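Local atomic coordinates of ParB domain protein nuclease (PDB entry 5K5D), a protein that probably takes part in DNA partition as an archaeal pNOB8-type ParB protein and may act as a nuclease. Residues F159-L162 with T166-S169; I119-A124 with I197-T202; P50-R55 with L59-T64; D23-M28 with E95-F100. The protein carries 4 engineered substitutions. One frame throughout, in Å; residues are numbered along the deposited sequence.

Contact 1 (F159-L162 with T166-S169); sequences FVTL and TTIS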
loop_
_atom_site.group_PDB
_atom_site.type_symbol
_atom_site.label_atom_id
_atom_site.label_comp_id
_atom_site.label_asym_id
_atom_site.label_seq_id
_atom_site.Cartn_x
_atom_site.Cartn_y
_atom_site.Cartn_z
ATOM N N PHE B 159 -6.042 -18.483 3.209
ATOM C CA PHE B 159 -4.655 -18.117 2.982
ATOM C C PHE B 159 -4.465 -17.578 1.573
ATOM O O PHE B 159 -5.269 -17.839 0.683
ATOM C CB PHE B 159 -3.744 -19.332 3.201
ATOM C CG PHE B 159 -3.713 -19.821 4.622
ATOM C CD1 PHE B 159 -4.717 -20.639 5.112
ATOM C CD2 PHE B 159 -2.675 -19.466 5.466
ATOM C CE1 PHE B 159 -4.690 -21.094 6.421
ATOM C CE2 PHE B 159 -2.642 -19.916 6.776
ATOM C CZ PHE B 159 -3.652 -20.732 7.253
ATOM N N VAL B 160 -3.396 -16.818 1.380
ATOM C CA VAL B 160 -3.011 -16.366 0.052
ATOM C C VAL B 160 -1.528 -16.651 -0.152
ATOM O O VAL B 160 -0.761 -16.732 0.812
ATOM C CB VAL B 160 -3.303 -14.867 -0.151
ATOM C CG1 VAL B 160 -2.404 -14.023 0.737
ATOM C CG2 VAL B 160 -3.138 -14.481 -1.622
ATOM N N THR B 161 -1.133 -16.829 -1.406
ATOM C CA THR B 161 0.251 -17.150 -1.728
ATOM C C THR B 161 0.879 -16.065 -2.585
ATOM O O THR B 161 0.522 -15.893 -3.749
ATOM C CB THR B 161 0.363 -18.501 -2.458
ATOM O OG1 THR B 161 -0.160 -19.539 -1.620
ATOM C CG2 THR B 161 1.821 -18.811 -2.795
ATOM N N LEU B 162 1.821 -15.335 -2.000
ATOM C CA LEU B 162 2.480 -14.238 -2.697
ATOM C C LEU B 162 3.417 -14.777 -3.770
ATOM O O LEU B 162 3.621 -15.986 -3.879
ATOM C CB LEU B 162 3.243 -13.359 -1.706
ATOM C CG LEU B 162 2.467 -12.980 -0.441
ATOM C CD1 LEU B 162 3.339 -12.170 0.510
ATOM C CD2 LEU B 162 1.187 -12.222 -0.786
ATOM N N THR B 166 5.677 -17.253 -0.069
ATOM C CA THR B 166 5.212 -16.868 1.257
ATOM C C THR B 166 3.698 -16.984 1.318
ATOM O O THR B 166 2.989 -16.312 0.567
ATOM C CB THR B 166 5.623 -15.420 1.607
ATOM O OG1 THR B 166 7.048 -15.339 1.740
ATOM C CG2 THR B 166 4.979 -14.980 2.908
ATOM N N THR B 167 3.202 -17.849 2.195
ATOM C CA THR B 167 1.762 -17.974 2.397
ATOM C C THR B 167 1.378 -17.371 3.736
ATOM O O THR B 167 2.190 -17.326 4.659
ATOM C CB THR B 167 1.285 -19.440 2.335
ATOM O OG1 THR B 167 2.005 -20.220 3.296
ATOM C CG2 THR B 167 1.511 -20.015 0.945
ATOM N N ILE B 168 0.137 -16.911 3.842
ATOM C CA ILE B 168 -0.315 -16.258 5.060
ATOM C C ILE B 168 -1.837 -16.227 5.140
ATOM O O ILE B 168 -2.520 -16.251 4.121
ATOM C CB ILE B 168 0.254 -14.826 5.155
ATOM C CG1 ILE B 168 -0.123 -14.178 6.489
ATOM C CG2 ILE B 168 -0.203 -13.982 3.966
ATOM C CD1 ILE B 168 0.533 -12.833 6.723
ATOM N N SER B 169 -2.365 -16.184 6.357
ATOM C CA SER B 169 -3.805 -16.163 6.562
ATOM C C SER B 169 -4.306 -14.733 6.714
ATOM O O SER B 169 -3.524 -13.813 6.958
ATOM C CB SER B 169 -4.185 -16.975 7.801
ATOM O OG SER B 169 -3.794 -16.307 8.988
#
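V160 and I168 form the hydrogen-bonded pair at the middle of a small antiparallel beta hairpin, a compact example of how two short strands are held by backbone bonds with side-chain contacts on both faces. Three backbone bonds make the ladder. V160 N donates to I168 O at 2.9 Å, I168 N returns a bond to V160 O, and, toward the turn, L162 N reaches T166 O at 3.0 Å. CA-H...O contacts supplement them, F159 CA approaching I168 O and T167 CA approaching V160 O.

The apolar contacts lie on both faces. V160 CG1 and I168 CG2 sit side by side, 3.9 Å apart; V160 also touches R199 and I200 of helix 189-201, and I168 touches Y173 and I176 of helix 170-180. On the other face, the F159 ring leans over its partner: S169 CB stands 3.8 Å from the ring centroid, over the face but offset toward the rim, a CH-pi contact. With CG anti to its carbonyl carbon (chi1 -66°), F159 can extend across the neighbouring strand. Farther along this face T167 CG2 lies beside T161 OG1.

Polar side chains finish the ends. T166 OG1 bonds D164 within the turn, while S169 OG bonds N156 and, weakly, caps L171 N at the start of helix 170-180. The chemistry thus implies a hairpin zipped by its backbone, with an apolar face turned to the helices and a polar link leading into the next helix.

Contact 2 (I119-A124 with I197-T202); sequences IADRIA and ILRINT
D121 and R199 meet in a bidentate, side-on salt bridge that joins two helices, 109-128 and 189-201, and they carry the whole of this contact. It illustrates how one ion pair can span two helices whose nearest CA atoms, those of D121 and R199, are 9.8 Å apart: the side chains come from opposite directions to close the distance.

R199 supplies the longer arm. Its CG lies anti to the backbone N (chi1 -155°), and the chain then bends at chi2, which brings the NE edge of the guanidinium to the carboxylate. Each nitrogen takes one oxygen. NE donates to D121 OD1 at 3.1 Å on the syn lone pair of that oxygen, and NH2 donates to D121 OD2 at 2.7 Å in an almost straight bond. OD2 lies practically in the guanidinium plane, yet NH2 stands somewhat out of the carboxylate plane, since the two flat groups are turned 30° against each other. Two bonds, one to each oxygen, should fix the rotation of both groups.

D121 has a further partner, for OD1 also bonds Y173 OH of helix 170-180, so a third helix is drawn into the same polar cluster. R199 in turn packs on Y173 and on L162. The burial of R199 makes the opposite charge of D121 a plausible source of its stabilisation. Near the end of helix 189-201, N201 folds back on the preceding turn, where I197 O accepts both N201 N and, at 2.9 Å, N201 ND2.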
loop_
_atom_site.group_PDB
_atom_site.type_symbol
_atom_site.label_atom_id
_atom_site.label_comp_id
_atom_site.label_asym_id
_atom_site.label_seq_id
_atom_site.Cartn_x
_atom_site.Cartn_y
_atom_site.Cartn_z
ATOM N N ILE B 119 3.438 -2.446 1.462
ATOM C CA ILE B 119 4.239 -2.565 2.670
ATOM C C ILE B 119 3.958 -3.884 3.394
ATOM O O ILE B 119 4.875 -4.662 3.643
ATOM C CB ILE B 119 4.008 -1.370 3.620
ATOM C CG1 ILE B 119 4.469 -0.067 2.957
ATOM C CG2 ILE B 119 4.742 -1.577 4.931
ATOM C CD1 ILE B 119 5.961 -0.022 2.643
ATOM N N ALA B 120 2.692 -4.144 3.708
ATOM C CA ALA B 120 2.329 -5.330 4.485
ATOM C C ALA B 120 2.777 -6.632 3.814
ATOM O O ALA B 120 3.202 -7.572 4.486
ATOM C CB ALA B 120 0.832 -5.352 4.770
ATOM N N ASP B 121 2.674 -6.672 2.489
ATOM C CA ASP B 121 3.154 -7.795 1.690
ATOM C C ASP B 121 4.657 -8.006 1.852
ATOM O O ASP B 121 5.121 -9.144 1.898
ATOM C CB ASP B 121 2.836 -7.571 0.206
ATOM C CG ASP B 121 1.382 -7.858 -0.137
ATOM O OD1 ASP B 121 0.539 -7.937 0.785
ATOM O OD2 ASP B 121 1.081 -7.997 -1.338
ATOM N N ARG B 122 5.415 -6.911 1.918
ATOM C CA ARG B 122 6.864 -6.998 2.089
ATOM C C ARG B 122 7.188 -7.554 3.465
ATOM O O ARG B 122 8.003 -8.468 3.605
ATOM C CB ARG B 122 7.534 -5.631 1.941
ATOM C CG ARG B 122 7.253 -4.891 0.643
ATOM C CD ARG B 122 7.592 -5.720 -0.577
ATOM N NE ARG B 122 7.923 -4.872 -1.722
ATOM C CZ ARG B 122 7.029 -4.288 -2.516
ATOM N NH1 ARG B 122 5.729 -4.449 -2.295
ATOM N NH2 ARG B 122 7.437 -3.540 -3.531
ATOM N N ILE B 123 6.541 -6.989 4.479
ATOM C CA ILE B 123 6.771 -7.400 5.857
ATOM C C ILE B 123 6.420 -8.873 6.058
ATOM O O ILE B 123 7.040 -9.567 6.865
ATOM C CB ILE B 123 5.958 -6.538 6.846
ATOM C CG1 ILE B 123 6.442 -5.086 6.815
ATOM C CG2 ILE B 123 6.049 -7.104 8.253
ATOM C CD1 ILE B 123 7.861 -4.909 7.272
ATOM N N ALA B 124 5.426 -9.349 5.316
ATOM C CA ALA B 124 4.996 -10.738 5.422
ATOM C C ALA B 124 6.098 -11.683 4.958
ATOM O O ALA B 124 6.381 -12.684 5.613
ATOM C CB ALA B 124 3.723 -10.967 4.621
ATOM N N ILE B 197 -9.343 -9.247 4.760
ATOM C CA ILE B 197 -10.194 -10.304 4.219
ATOM C C ILE B 197 -10.199 -10.299 2.692
ATOM O O ILE B 197 -10.127 -11.349 2.057
ATOM C CB ILE B 197 -11.635 -10.188 4.737
ATOM C CG1 ILE B 197 -11.661 -10.412 6.249
ATOM C CG2 ILE B 197 -12.537 -11.191 4.031
ATOM C CD1 ILE B 197 -13.042 -10.366 6.852
ATOM N N LEU B 198 -10.286 -9.113 2.100
ATOM C CA LEU B 198 -10.266 -9.006 0.652
ATOM C C LEU B 198 -8.899 -9.411 0.117
ATOM O O LEU B 198 -8.801 -10.104 -0.891
ATOM C CB LEU B 198 -10.601 -7.581 0.199
ATOM C CG LEU B 198 -11.967 -7.009 0.583
ATOM C CD1 LEU B 198 -12.157 -5.637 -0.041
ATOM C CD2 LEU B 198 -13.090 -7.946 0.173
ATOM N N ARG B 199 -7.847 -8.982 0.802
ATOM C CA ARG B 199 -6.491 -9.221 0.327
ATOM C C ARG B 199 -6.194 -10.712 0.225
ATOM O O ARG B 199 -5.480 -11.152 -0.680
ATOM C CB ARG B 199 -5.476 -8.537 1.241
ATOM C CG ARG B 199 -4.158 -8.218 0.562
ATOM C CD ARG B 199 -3.203 -9.383 0.643
ATOM N NE ARG B 199 -2.069 -9.210 -0.257
ATOM C CZ ARG B 199 -1.955 -9.810 -1.435
ATOM N NH1 ARG B 199 -2.909 -10.634 -1.853
ATOM N NH2 ARG B 199 -0.886 -9.595 -2.191
ATOM N N ILE B 200 -6.759 -11.483 1.148
ATOM C CA ILE B 200 -6.492 -12.917 1.222
ATOM C C ILE B 200 -7.514 -13.752 0.454
ATOM O O ILE B 200 -7.153 -14.681 -0.274
ATOM C CB ILE B 200 -6.417 -13.396 2.686
ATOM C CG1 ILE B 200 -4.985 -13.256 3.209
ATOM C CG2 ILE B 200 -6.894 -14.836 2.810
ATOM C CD1 ILE B 200 -4.435 -11.840 3.124
ATOM N N ASN B 201 -8.789 -13.414 0.609
ATOM C CA ASN B 201 -9.850 -14.185 -0.028
ATOM C C ASN B 201 -10.076 -13.808 -1.488
ATOM O O ASN B 201 -10.351 -14.672 -2.323
ATOM C CB ASN B 201 -11.156 -14.065 0.762
ATOM C CG ASN B 201 -11.091 -14.765 2.106
ATOM O OD1 ASN B 201 -11.406 -15.947 2.216
ATOM N ND2 ASN B 201 -10.675 -14.038 3.136
ATOM N N THR B 202 -9.934 -12.524 -1.798
ATOM C CA THR B 202 -10.292 -12.023 -3.121
ATOM C C THR B 202 -9.342 -10.927 -3.629
ATOM O O THR B 202 -9.732 -9.769 -3.779
ATOM C CB THR B 202 -11.749 -11.514 -3.118
ATOM O OG1 THR B 202 -12.130 -11.121 -4.441
ATOM C CG2 THR B 202 -11.906 -10.337 -2.160
#

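Contact 3 (P50-R55 with L59-T64); sequences PLIADR and LIDGYT
I52 pairs with two consecutive residues, I60 and D61, so that the antiparallel hairpin of strands 51-53 and 59-61 contains a classic beta bulge, the register slipping by one residue between I52 and A53 while the axes of the short strands run at 130°. Within the ParB-like N-terminal region the hairpin forms one side of a mixed four-stranded sheet, strand 51-53 lying between 76-82 and the outermost strand 59-61. I52 O is the acceptor common to both bulge residues: I60 N reaches it at 2.7 Å in the carbonyl plane, and D61 N at 3.2 Å from a tilted position. I52 N gives its own bond to D61 O, at 3.1 Å.

The bulge sets I60 and D61 both facing I52. I52 presents CG2 to I60 CB, 3.9 Å away, and lays CB and CG1 against D61 CB. I60 carries its CD1 onward to the backbone N and CB of D54. D61 OD1 bonds N101, and OD2 forms a salt bridge with R65. L51 hangs over the end of the hairpin, CD1 3.7 Å from G62 O. G62, whose positive phi (122°) suits a residue without a side chain, is the N-cap of helix 63-71. Its N bonds a citrate, probably from the crystallisation liquor, as do Y63 N and T64 OG1.

L59 makes its nearest approach to the other strand through one methyl: CD2 lies 3.2 Å from I52 O, and more loosely, at 4.2 Å, the same CD2 faces L51 CB.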
loop_
_atom_site.group_PDB
_atom_site.type_symbol
_atom_site.label_atom_id
_atom_site.label_comp_id
_atom_site.label_asym_id
_atom_site.label_seq_id
_atom_site.Cartn_x
_atom_site.Cartn_y
_atom_site.Cartn_z
ATOM N N PRO B 50 14.196 17.123 6.451
ATOM C CA PRO B 50 15.300 16.356 5.867
ATOM C C PRO B 50 14.792 15.084 5.207
ATOM O O PRO B 50 13.689 14.625 5.510
ATOM C CB PRO B 50 16.157 16.009 7.081
ATOM C CG PRO B 50 15.181 15.926 8.204
ATOM C CD PRO B 50 14.128 16.966 7.916
ATOM N N LEU B 51 15.593 14.527 4.306
ATOM C CA LEU B 51 15.246 13.281 3.645
ATOM C C LEU B 51 15.689 12.098 4.500
ATOM O O LEU B 51 16.431 12.262 5.471
ATOM C CB LEU B 51 15.887 13.216 2.259
ATOM C CG LEU B 51 15.553 14.388 1.335
ATOM C CD1 LEU B 51 16.058 14.102 -0.066
ATOM C CD2 LEU B 51 14.057 14.654 1.324
ATOM N N ILE B 52 15.230 10.906 4.135
ATOM C CA ILE B 52 15.481 9.714 4.933
ATOM C C ILE B 52 16.428 8.761 4.215
ATOM O O ILE B 52 16.115 8.249 3.142
ATOM C CB ILE B 52 14.174 8.964 5.222
ATOM C CG1 ILE B 52 13.154 9.897 5.882
ATOM C CG2 ILE B 52 14.450 7.733 6.056
ATOM C CD1 ILE B 52 13.647 10.555 7.142
ATOM N N ALA B 53 17.585 8.516 4.814
ATOM C CA ALA B 53 18.574 7.638 4.206
ATOM C C ALA B 53 19.101 6.635 5.219
ATOM O O ALA B 53 18.998 6.845 6.431
ATOM C CB ALA B 53 19.716 8.449 3.627
ATOM N N ASP B 54 19.665 5.541 4.721
ATOM C CA ASP B 54 20.251 4.553 5.611
ATOM C C ASP B 54 21.736 4.831 5.843
ATOM O O ASP B 54 22.259 5.880 5.461
ATOM C CB ASP B 54 20.030 3.128 5.085
ATOM C CG ASP B 54 20.957 2.772 3.934
ATOM O OD1 ASP B 54 21.845 3.585 3.579
ATOM O OD2 ASP B 54 20.805 1.658 3.392
ATOM N N ARG B 55 22.400 3.871 6.472
ATOM C CA ARG B 55 23.803 3.985 6.834
ATOM C C ARG B 55 24.700 4.279 5.633
ATOM O O ARG B 55 25.614 5.093 5.719
ATOM C CB ARG B 55 24.238 2.685 7.506
ATOM C CG ARG B 55 25.524 2.776 8.275
ATOM C CD ARG B 55 25.509 1.762 9.405
ATOM N NE ARG B 55 25.374 0.391 8.926
ATOM C CZ ARG B 55 24.775 -0.579 9.608
ATOM N NH1 ARG B 55 24.236 -0.322 10.791
ATOM N NH2 ARG B 55 24.705 -1.803 9.106
ATOM N N LEU B 59 18.888 6.244 -0.341
ATOM C CA LEU B 59 17.667 7.007 -0.140
ATOM C C LEU B 59 16.506 6.062 0.160
ATOM O O LEU B 59 16.250 5.114 -0.584
ATOM C CB LEU B 59 17.355 7.821 -1.395
ATOM C CG LEU B 59 16.861 9.261 -1.239
ATOM C CD1 LEU B 59 15.721 9.535 -2.208
ATOM C CD2 LEU B 59 16.435 9.550 0.187
ATOM N N ILE B 60 15.803 6.321 1.254
ATOM C CA ILE B 60 14.669 5.491 1.630
ATOM C C ILE B 60 13.379 6.215 1.301
ATOM O O ILE B 60 12.479 5.660 0.672
ATOM C CB ILE B 60 14.699 5.150 3.133
ATOM C CG1 ILE B 60 15.874 4.221 3.434
ATOM C CG2 ILE B 60 13.387 4.511 3.569
ATOM C CD1 ILE B 60 15.995 3.864 4.897
ATOM N N ASP B 61 13.314 7.468 1.729
ATOM C CA ASP B 61 12.151 8.306 1.507
ATOM C C ASP B 61 12.566 9.702 1.048
ATOM O O ASP B 61 13.435 10.328 1.653
ATOM C CB ASP B 61 11.346 8.433 2.794
ATOM C CG ASP B 61 10.036 9.138 2.583
ATOM O OD1 ASP B 61 9.277 8.703 1.692
ATOM O OD2 ASP B 61 9.767 10.128 3.295
ATOM N N GLY B 62 11.942 10.185 -0.020
ATOM C CA GLY B 62 12.161 11.548 -0.469
ATOM C C GLY B 62 12.655 11.644 -1.896
ATOM O O GLY B 62 13.435 12.536 -2.228
ATOM N N TYR B 63 12.193 10.735 -2.747
ATOM C CA TYR B 63 12.689 10.662 -4.118
ATOM C C TYR B 63 12.250 11.834 -4.991
ATOM O O TYR B 63 13.036 12.366 -5.769
ATOM C CB TYR B 63 12.320 9.320 -4.757
ATOM C CG TYR B 63 13.231 8.206 -4.299
ATOM C CD1 TYR B 63 12.975 7.503 -3.126
ATOM C CD2 TYR B 63 14.367 7.879 -5.023
ATOM C CE1 TYR B 63 13.820 6.498 -2.696
ATOM C CE2 TYR B 63 15.214 6.876 -4.607
ATOM C CZ TYR B 63 14.939 6.188 -3.442
ATOM O OH TYR B 63 15.788 5.186 -3.033
ATOM N N THR B 64 10.997 12.239 -4.863
ATOM C CA THR B 64 10.534 13.402 -5.600
ATOM C C THR B 64 11.278 14.650 -5.116
ATOM O O THR B 64 11.881 15.368 -5.914
ATOM C CB THR B 64 9.008 13.575 -5.489
ATOM O OG1 THR B 64 8.361 12.444 -6.091
ATOM C CG2 THR B 64 8.554 14.841 -6.196
#

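Contact 4 (D23-M28 with E95-F100); sequences DEFKTM and ELIWTF. Engineered in segment 23-28: M28 (natural residue Leu).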
loop_
_atom_site.group_PDB
_atom_site.type_symbol
_atom_site.label_atom_id
_atom_site.label_comp_id
_atom_site.label_asym_id
_atom_site.label_seq_id
_atom_site.Cartn_x
_atom_site.Cartn_y
_atom_site.Cartn_z
ATOM N N ASP B 23 15.784 1.428 -6.563
ATOM C CA ASP B 23 14.670 1.496 -7.499
ATOM C C ASP B 23 13.358 0.992 -6.906
ATOM O O ASP B 23 12.280 1.400 -7.336
ATOM C CB ASP B 23 14.998 0.765 -8.797
ATOM C CG ASP B 23 14.681 1.599 -10.017
ATOM O OD1 ASP B 23 13.560 1.464 -10.558
ATOM O OD2 ASP B 23 15.546 2.408 -10.419
ATOM N N GLU B 24 13.448 0.119 -5.908
ATOM C CA GLU B 24 12.247 -0.368 -5.249
ATOM C C GLU B 24 11.643 0.725 -4.381
ATOM O O GLU B 24 10.446 0.993 -4.455
ATOM C CB GLU B 24 12.537 -1.605 -4.399
ATOM C CG GLU B 24 11.274 -2.320 -3.945
ATOM C CD GLU B 24 11.420 -2.974 -2.588
ATOM O OE1 GLU B 24 12.024 -2.352 -1.691
ATOM O OE2 GLU B 24 10.930 -4.111 -2.416
ATOM N N PHE B 25 12.471 1.349 -3.551
ATOM C CA PHE B 25 11.998 2.422 -2.687
ATOM C C PHE B 25 11.517 3.580 -3.538
ATOM O O PHE B 25 10.582 4.294 -3.173
ATOM C CB PHE B 25 13.106 2.889 -1.745
ATOM C CG PHE B 25 13.645 1.801 -0.864
ATOM C CD1 PHE B 25 14.945 1.858 -0.381
ATOM C CD2 PHE B 25 12.855 0.714 -0.521
ATOM C CE1 PHE B 25 15.444 0.852 0.428
ATOM C CE2 PHE B 25 13.348 -0.295 0.288
ATOM C CZ PHE B 25 14.644 -0.227 0.762
ATOM N N LYS B 26 12.162 3.749 -4.686
ATOM C CA LYS B 26 11.842 4.831 -5.607
ATOM C C LYS B 26 10.413 4.728 -6.122
ATOM O O LYS B 26 9.798 5.735 -6.464
ATOM C CB LYS B 26 12.814 4.826 -6.784
ATOM C CG LYS B 26 12.525 5.879 -7.839
ATOM C CD LYS B 26 13.566 5.822 -8.947
ATOM C CE LYS B 26 13.423 6.990 -9.905
ATOM N NZ LYS B 26 14.489 6.974 -10.946
ATOM N N THR B 27 9.884 3.510 -6.163
ATOM C CA THR B 27 8.562 3.282 -6.725
ATOM C C THR B 27 7.557 2.758 -5.708
ATOM O O THR B 27 6.447 2.385 -6.075
ATOM C CB THR B 27 8.621 2.302 -7.909
ATOM O OG1 THR B 27 9.027 1.007 -7.444
ATOM C CG2 THR B 27 9.602 2.806 -8.965
HETATM N N MSE B 28 7.940 2.738 -4.435
HETATM C CA MSE B 28 7.046 2.284 -3.369
HETATM C C MSE B 28 5.752 3.089 -3.314
HETATM O O MSE B 28 4.655 2.524 -3.319
HETATM C CB MSE B 28 7.738 2.351 -2.006
HETATM C CG MSE B 28 8.573 1.127 -1.665
HETATM SE SE MSE B 28 7.526 -0.524 -1.693
HETATM C CE MSE B 28 5.975 0.084 -0.694
ATOM N N GLU B 95 9.308 0.160 6.981
ATOM C CA GLU B 95 8.566 0.796 8.064
ATOM C C GLU B 95 8.663 2.309 7.989
ATOM O O GLU B 95 7.674 3.014 8.193
ATOM C CB GLU B 95 9.032 0.270 9.424
ATOM C CG GLU B 95 8.559 -1.153 9.685
ATOM C CD GLU B 95 9.475 -1.931 10.608
ATOM O OE1 GLU B 95 10.172 -1.307 11.439
ATOM O OE2 GLU B 95 9.496 -3.175 10.495
ATOM N N LEU B 96 9.858 2.802 7.678
ATOM C CA LEU B 96 10.074 4.233 7.511
ATOM C C LEU B 96 9.215 4.802 6.390
ATOM O O LEU B 96 8.574 5.834 6.560
ATOM C CB LEU B 96 11.551 4.529 7.262
ATOM C CG LEU B 96 12.428 4.304 8.491
ATOM C CD1 LEU B 96 13.895 4.540 8.165
ATOM C CD2 LEU B 96 11.965 5.212 9.623
ATOM N N ILE B 97 9.193 4.123 5.247
ATOM C CA ILE B 97 8.418 4.591 4.108
ATOM C C ILE B 97 6.938 4.684 4.456
ATOM O O ILE B 97 6.238 5.580 3.984
ATOM C CB ILE B 97 8.592 3.681 2.878
ATOM C CG1 ILE B 97 10.012 3.797 2.313
ATOM C CG2 ILE B 97 7.574 4.044 1.801
ATOM C CD1 ILE B 97 10.338 2.743 1.265
ATOM N N TRP B 98 6.463 3.758 5.282
ATOM C CA TRP B 98 5.064 3.778 5.691
ATOM C C TRP B 98 4.811 4.878 6.707
ATOM O O TRP B 98 3.787 5.562 6.665
ATOM C CB TRP B 98 4.640 2.437 6.279
ATOM C CG TRP B 98 3.248 2.462 6.832
ATOM C CD1 TRP B 98 2.877 2.317 8.137
ATOM C CD2 TRP B 98 2.035 2.666 6.094
ATOM N NE1 TRP B 98 1.512 2.404 8.255
ATOM C CE2 TRP B 98 0.975 2.618 7.016
ATOM C CE3 TRP B 98 1.753 2.871 4.740
ATOM C CZ2 TRP B 98 -0.357 2.771 6.628
ATOM C CZ3 TRP B 98 0.433 3.025 4.360
ATOM C CH2 TRP B 98 -0.606 2.975 5.300
ATOM N N THR B 99 5.749 5.037 7.630
ATOM C CA THR B 99 5.622 6.051 8.660
ATOM C C THR B 99 5.530 7.435 8.051
ATOM O O THR B 99 4.728 8.253 8.489
ATOM C CB THR B 99 6.795 6.014 9.649
ATOM O OG1 THR B 99 6.668 4.866 10.496
ATOM C CG2 THR B 99 6.788 7.267 10.510
ATOM N N PHE B 100 6.339 7.690 7.029
ATOM C CA PHE B 100 6.403 9.020 6.440
ATOM C C PHE B 100 5.457 9.229 5.266
ATOM O O PHE B 100 5.493 10.278 4.623
ATOM C CB PHE B 100 7.838 9.368 6.041
ATOM C CG PHE B 100 8.743 9.585 7.214
ATOM C CD1 PHE B 100 9.746 8.679 7.516
ATOM C CD2 PHE B 100 8.568 10.686 8.038
ATOM C CE1 PHE B 100 10.572 8.878 8.612
ATOM C CE2 PHE B 100 9.388 10.893 9.137
ATOM C CZ PHE B 100 10.391 9.987 9.425
#
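I97 meets F25 and M28 through one branched side chain, a small worked case of a methyl group filling the angle between two partners. The first atom, CB, sets the fork. CG2, anti to the backbone N, lies 4.2 Å from M28 CB, a looser contact. The other branch does more: CG1 stands anti to the carbonyl carbon (chi1 -69°) and packs against I60 O in the hairpin next door, and chi2 (169°) keeps the chain extended so that CD1 projects farthest toward segment 23-28. At that tip CD1 touches F25 CD2 at 3.7 Å, obliquely to the ring, and M28 CG at 3.8 Å. Both partners cross the isoleucine at about a right angle.

M28 is an engineered residue, leucine in the natural sequence, and is present as selenomethionine. Bends at chi2 and chi3 take its end from I97 to helix 109-128, where the side chain packs on L115, I119 and R122. F25 rests also on A93 and Y94 of helix 90-99. The cluster therefore fills the junction between the weakly bonded turn of helix at about 23-26, helix 90-99, helix 109-128 and the edge strand 59-61.

Overall arrangement
Starting from the N terminus, segment 23-28 is joined by helix 90-99, 67 residues on, so contact 4 closes a long loop. Nested inside it is contact 3, the local hairpin of the ParB-like region, with centres 9 Å apart and side chains touching. After this loop closes, helix 109-128 opens the one that contact 2 shuts at helix 189-201, and contact 1, another hairpin, is nested within it. Contacts 1 and 2 touch where L162 packs on R199. Contacts 2 and 4 are in series. Helix 109-128 touches both sides, meeting segment 23-28 through I119 and the R122-E24 salt bridge, and helix 189-201 through D121, while contacts 1 and 3 lie about 20 Å apart at their nearest atoms.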